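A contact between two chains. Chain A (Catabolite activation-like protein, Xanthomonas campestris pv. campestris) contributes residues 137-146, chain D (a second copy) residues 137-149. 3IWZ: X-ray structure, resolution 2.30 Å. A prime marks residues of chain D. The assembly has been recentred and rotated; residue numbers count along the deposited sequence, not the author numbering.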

# COMPACT_ATOMS: atom_id res chain seq x y z
N ILE A 137 -6.84 12.09 5.30
CA ILE A 137 -6.18 11.51 4.14
C ILE A 137 -5.26 10.38 4.63
O ILE A 137 -5.05 9.37 3.94
CB ILE A 137 -5.34 12.58 3.37
CG1 ILE A 137 -6.28 13.54 2.63
CG2 ILE A 137 -4.39 11.90 2.39
CD1 ILE A 137 -5.55 14.64 1.85
N GLY A 138 -4.70 10.57 5.82
CA GLY A 138 -3.83 9.55 6.38
C GLY A 138 -4.63 8.30 6.70
O GLY A 138 -4.12 7.18 6.59
N VAL A 139 -5.88 8.47 7.11
CA VAL A 139 -6.74 7.34 7.43
C VAL A 139 -6.97 6.49 6.18
O VAL A 139 -6.87 5.27 6.21
CB VAL A 139 -8.12 7.82 7.97
CG1 VAL A 139 -9.11 6.63 8.06
CG2 VAL A 139 -7.96 8.44 9.34
N GLN A 140 -7.25 7.16 5.06
CA GLN A 140 -7.52 6.46 3.82
C GLN A 140 -6.27 5.81 3.24
O GLN A 140 -6.31 4.69 2.75
CB GLN A 140 -8.16 7.43 2.83
CG GLN A 140 -9.14 8.36 3.53
CD GLN A 140 -10.12 9.06 2.61
OE1 GLN A 140 -9.79 9.44 1.49
NE2 GLN A 140 -11.33 9.27 3.10
N LEU A 141 -5.15 6.52 3.31
CA LEU A 141 -3.90 5.98 2.81
C LEU A 141 -3.58 4.72 3.61
O LEU A 141 -3.15 3.72 3.05
CB LEU A 141 -2.78 7.02 2.96
CG LEU A 141 -2.81 8.21 1.98
CD1 LEU A 141 -1.60 9.12 2.20
CD2 LEU A 141 -2.80 7.69 0.55
N SER A 142 -3.80 4.77 4.93
CA SER A 142 -3.55 3.62 5.80
C SER A 142 -4.43 2.45 5.43
O SER A 142 -3.97 1.32 5.34
CB SER A 142 -3.79 3.99 7.27
OG SER A 142 -2.81 4.89 7.75
N LYS A 143 -5.72 2.71 5.22
CA LYS A 143 -6.62 1.64 4.83
C LYS A 143 -6.13 1.04 3.51
O LYS A 143 -6.03 -0.18 3.36
CB LYS A 143 -8.05 2.15 4.64
CG LYS A 143 -8.83 2.42 5.92
CD LYS A 143 -10.24 2.89 5.56
CE LYS A 143 -10.99 3.42 6.77
NZ LYS A 143 -11.16 2.40 7.83
N ARG A 144 -5.82 1.90 2.56
CA ARG A 144 -5.36 1.46 1.25
C ARG A 144 -4.06 0.68 1.33
O ARG A 144 -3.90 -0.35 0.67
CB ARG A 144 -5.21 2.67 0.33
CG ARG A 144 -6.48 2.92 -0.49
CD ARG A 144 -7.24 4.20 -0.13
NE ARG A 144 -6.77 5.35 -0.89
CZ ARG A 144 -7.44 6.50 -1.01
NH1 ARG A 144 -6.92 7.49 -1.73
NH2 ARG A 144 -8.62 6.67 -0.43
N LEU A 145 -3.13 1.14 2.16
CA LEU A 145 -1.87 0.44 2.30
C LEU A 145 -2.15 -0.96 2.87
O LEU A 145 -1.57 -1.95 2.42
CB LEU A 145 -0.91 1.22 3.21
CG LEU A 145 0.49 0.62 3.42
CD1 LEU A 145 1.20 0.42 2.06
CD2 LEU A 145 1.30 1.57 4.30
N LEU A 146 -3.07 -1.05 3.83
CA LEU A 146 -3.38 -2.36 4.43
C LEU A 146 -3.92 -3.30 3.36
O LEU A 146 -3.34 -4.34 3.10
CB LEU A 146 -4.40 -2.20 5.56
CG LEU A 146 -4.69 -3.38 6.50
CD1 LEU A 146 -3.38 -4.04 6.97
CD2 LEU A 146 -5.48 -2.84 7.70
N ILE D 137 4.06 11.93 7.74
CA ILE D 137 3.57 10.56 7.76
C ILE D 137 2.80 10.31 6.47
O ILE D 137 2.85 9.22 5.91
CB ILE D 137 2.67 10.31 8.98
CG1 ILE D 137 3.51 10.39 10.27
CG2 ILE D 137 1.98 8.96 8.86
CD1 ILE D 137 2.73 10.20 11.53
N GLY D 138 2.10 11.34 6.00
CA GLY D 138 1.36 11.21 4.75
C GLY D 138 2.32 10.89 3.62
O GLY D 138 2.06 10.02 2.79
N VAL D 139 3.43 11.63 3.57
CA VAL D 139 4.44 11.41 2.54
C VAL D 139 4.93 9.97 2.57
O VAL D 139 5.08 9.32 1.53
CB VAL D 139 5.66 12.34 2.76
CG1 VAL D 139 6.83 11.89 1.88
CG2 VAL D 139 5.27 13.79 2.45
N GLN D 140 5.19 9.47 3.77
CA GLN D 140 5.69 8.12 3.91
C GLN D 140 4.65 7.07 3.56
O GLN D 140 4.98 6.06 2.96
CB GLN D 140 6.26 7.90 5.32
CG GLN D 140 7.47 8.80 5.59
CD GLN D 140 8.09 8.61 6.97
OE1 GLN D 140 8.98 9.37 7.37
NE2 GLN D 140 7.64 7.60 7.70
N LEU D 141 3.40 7.32 3.94
CA LEU D 141 2.33 6.38 3.62
C LEU D 141 2.18 6.35 2.10
O LEU D 141 2.01 5.28 1.52
CB LEU D 141 1.02 6.80 4.29
CG LEU D 141 0.88 6.49 5.80
CD1 LEU D 141 -0.41 7.08 6.36
CD2 LEU D 141 0.90 4.98 6.01
N SER D 142 2.28 7.51 1.46
CA SER D 142 2.13 7.57 0.01
C SER D 142 3.22 6.83 -0.75
O SER D 142 2.95 6.19 -1.77
CB SER D 142 2.08 9.02 -0.46
OG SER D 142 0.88 9.64 -0.03
N LYS D 143 4.45 6.88 -0.26
CA LYS D 143 5.54 6.17 -0.95
C LYS D 143 5.37 4.66 -0.85
O LYS D 143 5.60 3.93 -1.81
CB LYS D 143 6.90 6.58 -0.39
CG LYS D 143 7.31 8.00 -0.72
CD LYS D 143 8.58 8.40 0.01
CE LYS D 143 8.36 8.41 1.52
NZ LYS D 143 9.58 8.84 2.25
N ARG D 144 4.97 4.19 0.32
CA ARG D 144 4.77 2.76 0.55
C ARG D 144 3.60 2.22 -0.24
O ARG D 144 3.65 1.09 -0.74
CB ARG D 144 4.56 2.48 2.04
CG ARG D 144 5.77 2.82 2.88
CD ARG D 144 5.45 2.84 4.37
NE ARG D 144 6.31 3.81 5.05
CZ ARG D 144 6.36 4.00 6.36
NH1 ARG D 144 7.18 4.92 6.86
NH2 ARG D 144 5.61 3.26 7.19
N LEU D 145 2.55 3.03 -0.34
CA LEU D 145 1.37 2.65 -1.09
C LEU D 145 1.78 2.48 -2.55
O LEU D 145 1.45 1.48 -3.19
CB LEU D 145 0.27 3.73 -1.00
CG LEU D 145 -0.99 3.45 -1.84
CD1 LEU D 145 -1.49 2.05 -1.52
CD2 LEU D 145 -2.10 4.51 -1.55
N LEU D 146 2.51 3.47 -3.07
CA LEU D 146 2.95 3.43 -4.45
C LEU D 146 3.84 2.19 -4.65
O LEU D 146 3.66 1.44 -5.60
CB LEU D 146 3.71 4.72 -4.81
CG LEU D 146 4.42 4.78 -6.17
CD1 LEU D 146 3.41 4.62 -7.30
CD2 LEU D 146 5.16 6.11 -6.30
N ASP D 147 4.78 1.99 -3.73
CA ASP D 147 5.69 0.84 -3.81
C ASP D 147 4.97 -0.51 -3.71
O ASP D 147 5.29 -1.44 -4.46
CB ASP D 147 6.77 0.90 -2.71
CG ASP D 147 7.81 1.96 -2.98
OD1 ASP D 147 7.89 2.43 -4.14
OD2 ASP D 147 8.56 2.32 -2.04
N THR D 148 4.01 -0.62 -2.79
CA THR D 148 3.28 -1.88 -2.62
C THR D 148 2.34 -2.09 -3.80
O THR D 148 2.14 -3.22 -4.26
CB THR D 148 2.46 -1.88 -1.32
OG1 THR D 148 3.29 -1.39 -0.27
CG2 THR D 148 1.99 -3.31 -0.96
N THR D 149 1.75 -1.01 -4.29
CA THR D 149 0.86 -1.12 -5.44
C THR D 149 1.66 -1.72 -6.59
O THR D 149 1.16 -2.58 -7.33
CB THR D 149 0.32 0.26 -5.88
OG1 THR D 149 -0.48 0.80 -4.83
CG2 THR D 149 -0.49 0.13 -7.16

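The two stretches are helical throughout and pack side by side, their N-to-C directions 27° apart and their axes approaching to 9.4 Å. The register is symmetric, each of three residues lying nearest its own counterpart: Gly138 CA is 5.7 Å from Gly138′ CA, Leu141 CA is 6.3 Å from Leu141′ CA, and Leu145 CA is 5.2 Å from Leu145′ CA. No hydrogen bond crosses between the stretches; the 487 Å² buried, both sides summed, is covered mainly by leucines.

Gly138 meets the partner through its backbone: Gly138 O lies 3.7 Å from Leu141′ CD1. An ideal CB on Gly138 would stand 4.2 Å from Leu141′ CD1, ordinary carbon contact, so this distance does not show that the closeness depends on glycine.

Leu141 points toward the partner and enters a hole formed by Gly138′, Leu141′, Ser142′ and Leu145′. Its m,t rotamer is shared by Leu141′, which fills the equivalent hole in chain A. The two meet at Leu141 CB–Leu141′ CB, 4.0 Å, while Leu141 CD1 reaches Ser142′ OG at 3.4 Å and Leu141 CD2 reaches Leu145′ CD2 at 3.9 Å.

Ser142 directs its CA-to-CB bond away, yet its hydroxyl still lines the hole: Ser142 OG is 3.5 Å from Leu141′ CD1. Ser142 OG donates a hydrogen bond to Gly138 O (2.9 Å), one turn back, which satisfies the polar group beside an apolar neighbour.

Arg144 contributes backbone and the base of its side chain, with Arg144 O 4.0 Å from Leu145′ CD1 and Arg144 CB 4.1 Å from Leu145′ CD2. Its guanidinium is hydrogen-bonded elsewhere in the structure.

Leu145 starts sideways, but its t,p rotamer brings the end nearer, among Leu141′, Arg144′, Leu145′ and Thr148′. Leu145 CD2 packs 3.8 Å from Leu141′ CD2, and Leu145 CD1 lies 3.6 Å from Thr148′ OG1, a hydroxyl that donates to Arg144′ O (2.5 Å).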